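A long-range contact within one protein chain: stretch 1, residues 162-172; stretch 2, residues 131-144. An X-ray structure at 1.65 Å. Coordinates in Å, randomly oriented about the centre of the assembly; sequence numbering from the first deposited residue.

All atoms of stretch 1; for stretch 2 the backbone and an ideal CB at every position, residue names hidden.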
# COMPACT_ATOMS: atom_id res chain seq x y z
N GLY A 162 -11.26 3.41 -12.87
CA GLY A 162 -12.50 2.92 -13.46
C GLY A 162 -13.64 2.91 -12.45
O GLY A 162 -14.64 2.23 -12.65
N VAL A 163 -13.47 3.68 -11.38
CA VAL A 163 -14.48 3.83 -10.34
C VAL A 163 -14.99 5.27 -10.37
O VAL A 163 -14.20 6.19 -10.56
CB VAL A 163 -13.88 3.51 -8.93
CG1 VAL A 163 -14.91 3.75 -7.84
CG2 VAL A 163 -13.40 2.07 -8.88
N SER A 164 -16.29 5.47 -10.18
CA SER A 164 -16.85 6.81 -10.25
C SER A 164 -16.29 7.70 -9.14
O SER A 164 -15.96 7.23 -8.05
CB SER A 164 -18.38 6.79 -10.18
OG SER A 164 -18.84 6.70 -8.85
N ALA A 165 -16.17 8.99 -9.43
CA ALA A 165 -15.69 9.97 -8.46
C ALA A 165 -16.53 10.03 -7.18
O ALA A 165 -16.00 10.19 -6.09
CB ALA A 165 -15.60 11.35 -9.09
N ASP A 166 -17.85 9.91 -7.31
CA ASP A 166 -18.71 9.96 -6.12
C ASP A 166 -18.47 8.77 -5.21
O ASP A 166 -18.45 8.92 -3.99
CB ASP A 166 -20.20 10.06 -6.50
CG ASP A 166 -21.12 10.05 -5.27
OD1 ASP A 166 -21.06 11.02 -4.48
OD2 ASP A 166 -21.88 9.08 -5.10
N ILE A 167 -18.29 7.58 -5.79
CA ILE A 167 -17.99 6.39 -5.00
C ILE A 167 -16.63 6.56 -4.30
O ILE A 167 -16.51 6.32 -3.09
CB ILE A 167 -18.03 5.10 -5.84
CG1 ILE A 167 -19.46 4.79 -6.27
CG2 ILE A 167 -17.47 3.92 -5.06
CD1 ILE A 167 -20.39 4.55 -5.12
N LEU A 168 -15.62 7.00 -5.05
CA LEU A 168 -14.30 7.22 -4.45
C LEU A 168 -14.38 8.20 -3.29
O LEU A 168 -13.76 7.99 -2.25
CB LEU A 168 -13.32 7.77 -5.48
CG LEU A 168 -12.84 6.77 -6.52
CD1 LEU A 168 -11.95 7.50 -7.52
CD2 LEU A 168 -12.08 5.59 -5.88
N GLN A 169 -15.13 9.28 -3.46
CA GLN A 169 -15.22 10.26 -2.38
C GLN A 169 -15.93 9.69 -1.17
O GLN A 169 -15.55 9.97 -0.03
CB GLN A 169 -15.95 11.53 -2.85
CG GLN A 169 -15.77 12.72 -1.90
CD GLN A 169 -14.32 13.20 -1.86
OE1 GLN A 169 -13.88 13.94 -2.74
NE2 GLN A 169 -13.59 12.81 -0.82
N ARG A 170 -16.98 8.90 -1.41
CA ARG A 170 -17.74 8.32 -0.31
C ARG A 170 -16.90 7.33 0.50
O ARG A 170 -17.11 7.17 1.71
CB ARG A 170 -19.02 7.63 -0.81
CG ARG A 170 -20.14 8.56 -1.25
CD ARG A 170 -21.29 7.71 -1.83
NE ARG A 170 -22.46 8.48 -2.28
CZ ARG A 170 -23.55 8.69 -1.54
NH1 ARG A 170 -23.62 8.19 -0.31
NH2 ARG A 170 -24.57 9.39 -2.02
N TYR A 171 -15.95 6.66 -0.15
CA TYR A 171 -15.03 5.78 0.57
C TYR A 171 -13.99 6.56 1.37
O TYR A 171 -13.30 6.01 2.22
CB TYR A 171 -14.30 4.86 -0.40
CG TYR A 171 -15.09 3.64 -0.84
CD1 TYR A 171 -15.65 2.76 0.09
CD2 TYR A 171 -15.27 3.37 -2.18
CE1 TYR A 171 -16.36 1.63 -0.33
CE2 TYR A 171 -15.98 2.25 -2.60
CZ TYR A 171 -16.51 1.39 -1.68
OH TYR A 171 -17.21 0.28 -2.13
N ASN A 172 -13.84 7.84 1.05
CA ASN A 172 -12.77 8.65 1.61
C ASN A 172 -13.36 10.00 1.98
O ASN A 172 -12.99 11.03 1.42
CB ASN A 172 -11.65 8.81 0.60
CG ASN A 172 -10.99 7.49 0.25
OD1 ASN A 172 -10.14 7.00 1.01
ND2 ASN A 172 -11.38 6.88 -0.88
N UNK A 131 -11.43 -3.05 3.63
CA UNK A 131 -12.19 -4.15 3.04
C UNK A 131 -13.48 -3.66 2.40
O UNK A 131 -14.28 -4.47 1.93
CB UNK A 131 -12.50 -5.21 4.10
N UNK A 132 -13.67 -2.34 2.38
CA UNK A 132 -14.88 -1.77 1.81
C UNK A 132 -15.88 -1.29 2.84
O UNK A 132 -15.59 -1.22 4.04
CB UNK A 132 -15.55 -2.80 0.90
N UNK A 133 -17.08 -0.97 2.36
CA UNK A 133 -18.12 -0.38 3.19
C UNK A 133 -19.42 -0.63 2.44
O UNK A 133 -19.66 -0.07 1.36
CB UNK A 133 -17.88 1.11 3.46
N UNK A 134 -20.25 -1.51 2.99
CA UNK A 134 -21.47 -1.92 2.32
C UNK A 134 -22.44 -0.75 2.14
O UNK A 134 -23.30 -0.78 1.27
CB UNK A 134 -22.14 -3.05 3.11
N UNK A 135 -22.29 0.28 2.97
CA UNK A 135 -23.19 1.43 2.87
C UNK A 135 -22.79 2.34 1.71
O UNK A 135 -23.55 3.21 1.30
CB UNK A 135 -23.19 2.22 4.18
N UNK A 136 -21.59 2.12 1.17
CA UNK A 136 -21.14 2.82 -0.03
C UNK A 136 -21.47 2.01 -1.27
O UNK A 136 -22.08 2.52 -2.21
CB UNK A 136 -19.64 3.10 0.04
N UNK A 137 -21.06 0.75 -1.27
CA UNK A 137 -21.34 -0.13 -2.40
C UNK A 137 -21.13 -1.59 -2.03
O UNK A 137 -20.19 -1.92 -1.31
CB UNK A 137 -20.46 0.24 -3.59
N UNK A 138 -21.99 -2.46 -2.55
CA UNK A 138 -21.77 -3.89 -2.44
C UNK A 138 -20.81 -4.41 -3.52
O UNK A 138 -20.43 -5.58 -3.50
CB UNK A 138 -23.11 -4.63 -2.53
N UNK A 139 -20.42 -3.54 -4.45
CA UNK A 139 -19.67 -3.98 -5.63
C UNK A 139 -18.16 -4.10 -5.44
O UNK A 139 -17.47 -4.57 -6.34
CB UNK A 139 -19.94 -3.01 -6.78
N UNK A 140 -17.65 -3.65 -4.31
CA UNK A 140 -16.19 -3.60 -4.12
C UNK A 140 -15.74 -4.15 -2.79
O UNK A 140 -16.21 -3.70 -1.74
CB UNK A 140 -15.69 -2.16 -4.25
N UNK A 141 -14.82 -5.11 -2.83
CA UNK A 141 -14.33 -5.75 -1.62
C UNK A 141 -12.82 -5.88 -1.60
O UNK A 141 -12.27 -6.49 -0.69
CB UNK A 141 -14.97 -7.13 -1.47
N UNK A 142 -12.14 -5.32 -2.60
CA UNK A 142 -10.68 -5.33 -2.66
C UNK A 142 -10.23 -3.90 -2.89
O UNK A 142 -10.72 -3.23 -3.81
CB UNK A 142 -10.16 -6.26 -3.76
N UNK A 143 -9.33 -3.43 -2.03
CA UNK A 143 -8.96 -2.01 -2.01
C UNK A 143 -7.48 -1.78 -2.06
O UNK A 143 -6.70 -2.51 -1.44
CB UNK A 143 -9.52 -1.33 -0.76
N UNK A 144 -7.12 -0.73 -2.79
CA UNK A 144 -5.74 -0.28 -2.90
C UNK A 144 -5.53 0.81 -1.87
O UNK A 144 -6.28 1.79 -1.81
CB UNK A 144 -5.42 0.22 -4.31

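Stretch 1 offers a short helix and a largely apolar surface from Val163, Ile167 and the Tyr171 ring, with Arg170 CB and O at its margin; Tyr171 is the residue most covered by the other stretch.

Position 131 has nothing of stretch 1 within reach of its CB, so the contact sets no rule; it is Cys131, bonded covalently elsewhere in the structure. Position 132 is decided by its backbone: with phi 103° and psi -169°, a CB would jam against the preceding carbonyl and lie 2.9 Å from O of residue 140. Gly132 answers this, and its bare CA sits 4.3 Å from Tyr171 CE1.

At 133 the CB points toward the edge of the tyrosine ring, 4.1 Å from Tyr171 CE1; a small or polar side chain would suit. Asp133 packs its CB against that edge. Its OD2 accepts from water 2 at 3.2 Å, and the same water donates to Arg170 O at 2.8 Å, bridging the stretches. OD1 accepts from N of residue 135, 3.0 Å away, tying the turn that follows.

Positions 134 and 135 have helical backbone angles and no stretch 1 atom near their CBs, so polar residues are natural. Glu134 points away; Ser135 adds a second bond to the turn, OG to Asp133 OD1 at 2.7 Å.

Position 136 is demanding. Its CB points toward stretch 1, 3.6 Å from Tyr171 CE1 and 4.7 Å from Arg170 CB, with Ile167 beyond. Valine, isoleucine or another compact apolar group would suit. Val136, chi1 t, lays CG1 over one face of the tyrosine ring, 3.6 Å from the ring centroid and nearly on its normal, a CH-pi contact. The same methyl lies 4.1 Å from Ile167 CD1 and 3.9 Å from Arg170 CB.

At 137 the CB points toward stretch 1, 3.6 Å from Tyr171 OH; a small or polar side chain would suit, without one choice being fixed. Ser137 fits, and its OG accepts from N of residue 139 at 2.9 Å. Water 1 lies 2.6 Å from Ser137 O and 2.6 Å from Tyr171 OH, linking the phenol to the loop backbone.

At 138 and 139 nothing of stretch 1 lies within 5.5 Å of either CB, so many side chains, polar ones included, would do; Lys138 points away and Asp139 sideways.

Position 140 points its CB toward stretch 1, 3.6 Å from Tyr171 OH, with Val163 and Ile167 farther along. A long apolar or aromatic side chain could span that distance. Phe140 does: CE2 is 4.1 Å from Ile167 CG2, CE1 is 4.3 Å from Val163 CG2, and CD2 meets Tyr171 OH at 3.5 Å, edge on.

At 141, 142 and 144 the contact sets no rule; they are Gly141, Leu142 and Val144.

At 143 the ideal CB finds nothing within 5.5 Å, but it points toward stretch 1, so a long side chain could arrive. Phe143 sets its edge to the tyrosine face opposite Val136, CZ to Tyr171 CZ 3.5 Å, planes at 77°.

Stretch 2 (131-144) CGDESVSKDFGLFV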
# COMPACT_ATOMS: atom_id res chain seq x y z
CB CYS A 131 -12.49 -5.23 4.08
SG CYS A 131 -10.97 -5.98 4.76
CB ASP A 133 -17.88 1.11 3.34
CG ASP A 133 -18.89 1.77 4.26
OD1 ASP A 133 -19.93 1.16 4.56
OD2 ASP A 133 -18.63 2.92 4.68
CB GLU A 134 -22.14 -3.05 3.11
CG GLU A 134 -23.10 -3.89 2.31
CD GLU A 134 -23.62 -5.07 3.11
OE1 GLU A 134 -23.35 -5.14 4.33
OE2 GLU A 134 -24.30 -5.94 2.51
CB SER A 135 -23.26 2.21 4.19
OG SER A 135 -22.03 2.82 4.52
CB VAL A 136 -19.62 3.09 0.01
CG1 VAL A 136 -19.16 3.74 -1.28
CG2 VAL A 136 -19.27 3.98 1.20
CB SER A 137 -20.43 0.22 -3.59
OG SER A 137 -20.63 -0.70 -4.65
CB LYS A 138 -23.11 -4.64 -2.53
CG LYS A 138 -24.05 -4.38 -1.37
CD LYS A 138 -25.48 -4.70 -1.77
CE LYS A 138 -25.55 -5.98 -2.59
NZ LYS A 138 -26.84 -6.09 -3.33
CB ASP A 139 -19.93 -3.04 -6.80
CG ASP A 139 -21.36 -3.13 -7.33
OD1 ASP A 139 -22.05 -4.14 -7.05
OD2 ASP A 139 -21.78 -2.19 -8.03
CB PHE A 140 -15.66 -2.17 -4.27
CG PHE A 140 -16.11 -1.48 -5.54
CD1 PHE A 140 -15.56 -1.83 -6.76
CD2 PHE A 140 -17.07 -0.48 -5.50
CE1 PHE A 140 -15.96 -1.22 -7.93
CE2 PHE A 140 -17.48 0.14 -6.66
CZ PHE A 140 -16.92 -0.23 -7.88
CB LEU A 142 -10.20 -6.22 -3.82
CG LEU A 142 -8.69 -6.15 -4.09
CD1 LEU A 142 -7.90 -6.69 -2.90
CD2 LEU A 142 -8.34 -6.97 -5.33
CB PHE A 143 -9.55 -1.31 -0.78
CG PHE A 143 -11.02 -1.09 -0.92
CD1 PHE A 143 -11.51 0.13 -1.33
CD2 PHE A 143 -11.90 -2.14 -0.72
CE1 PHE A 143 -12.89 0.31 -1.53
CE2 PHE A 143 -13.25 -1.99 -0.93
CZ PHE A 143 -13.76 -0.75 -1.30
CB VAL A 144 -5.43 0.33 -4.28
CG1 VAL A 144 -3.97 0.73 -4.38
CG2 VAL A 144 -5.80 -0.64 -5.43
O HOH W 1 -17.70 -1.66 -0.46
O HOH W 2 -16.73 5.33 3.83
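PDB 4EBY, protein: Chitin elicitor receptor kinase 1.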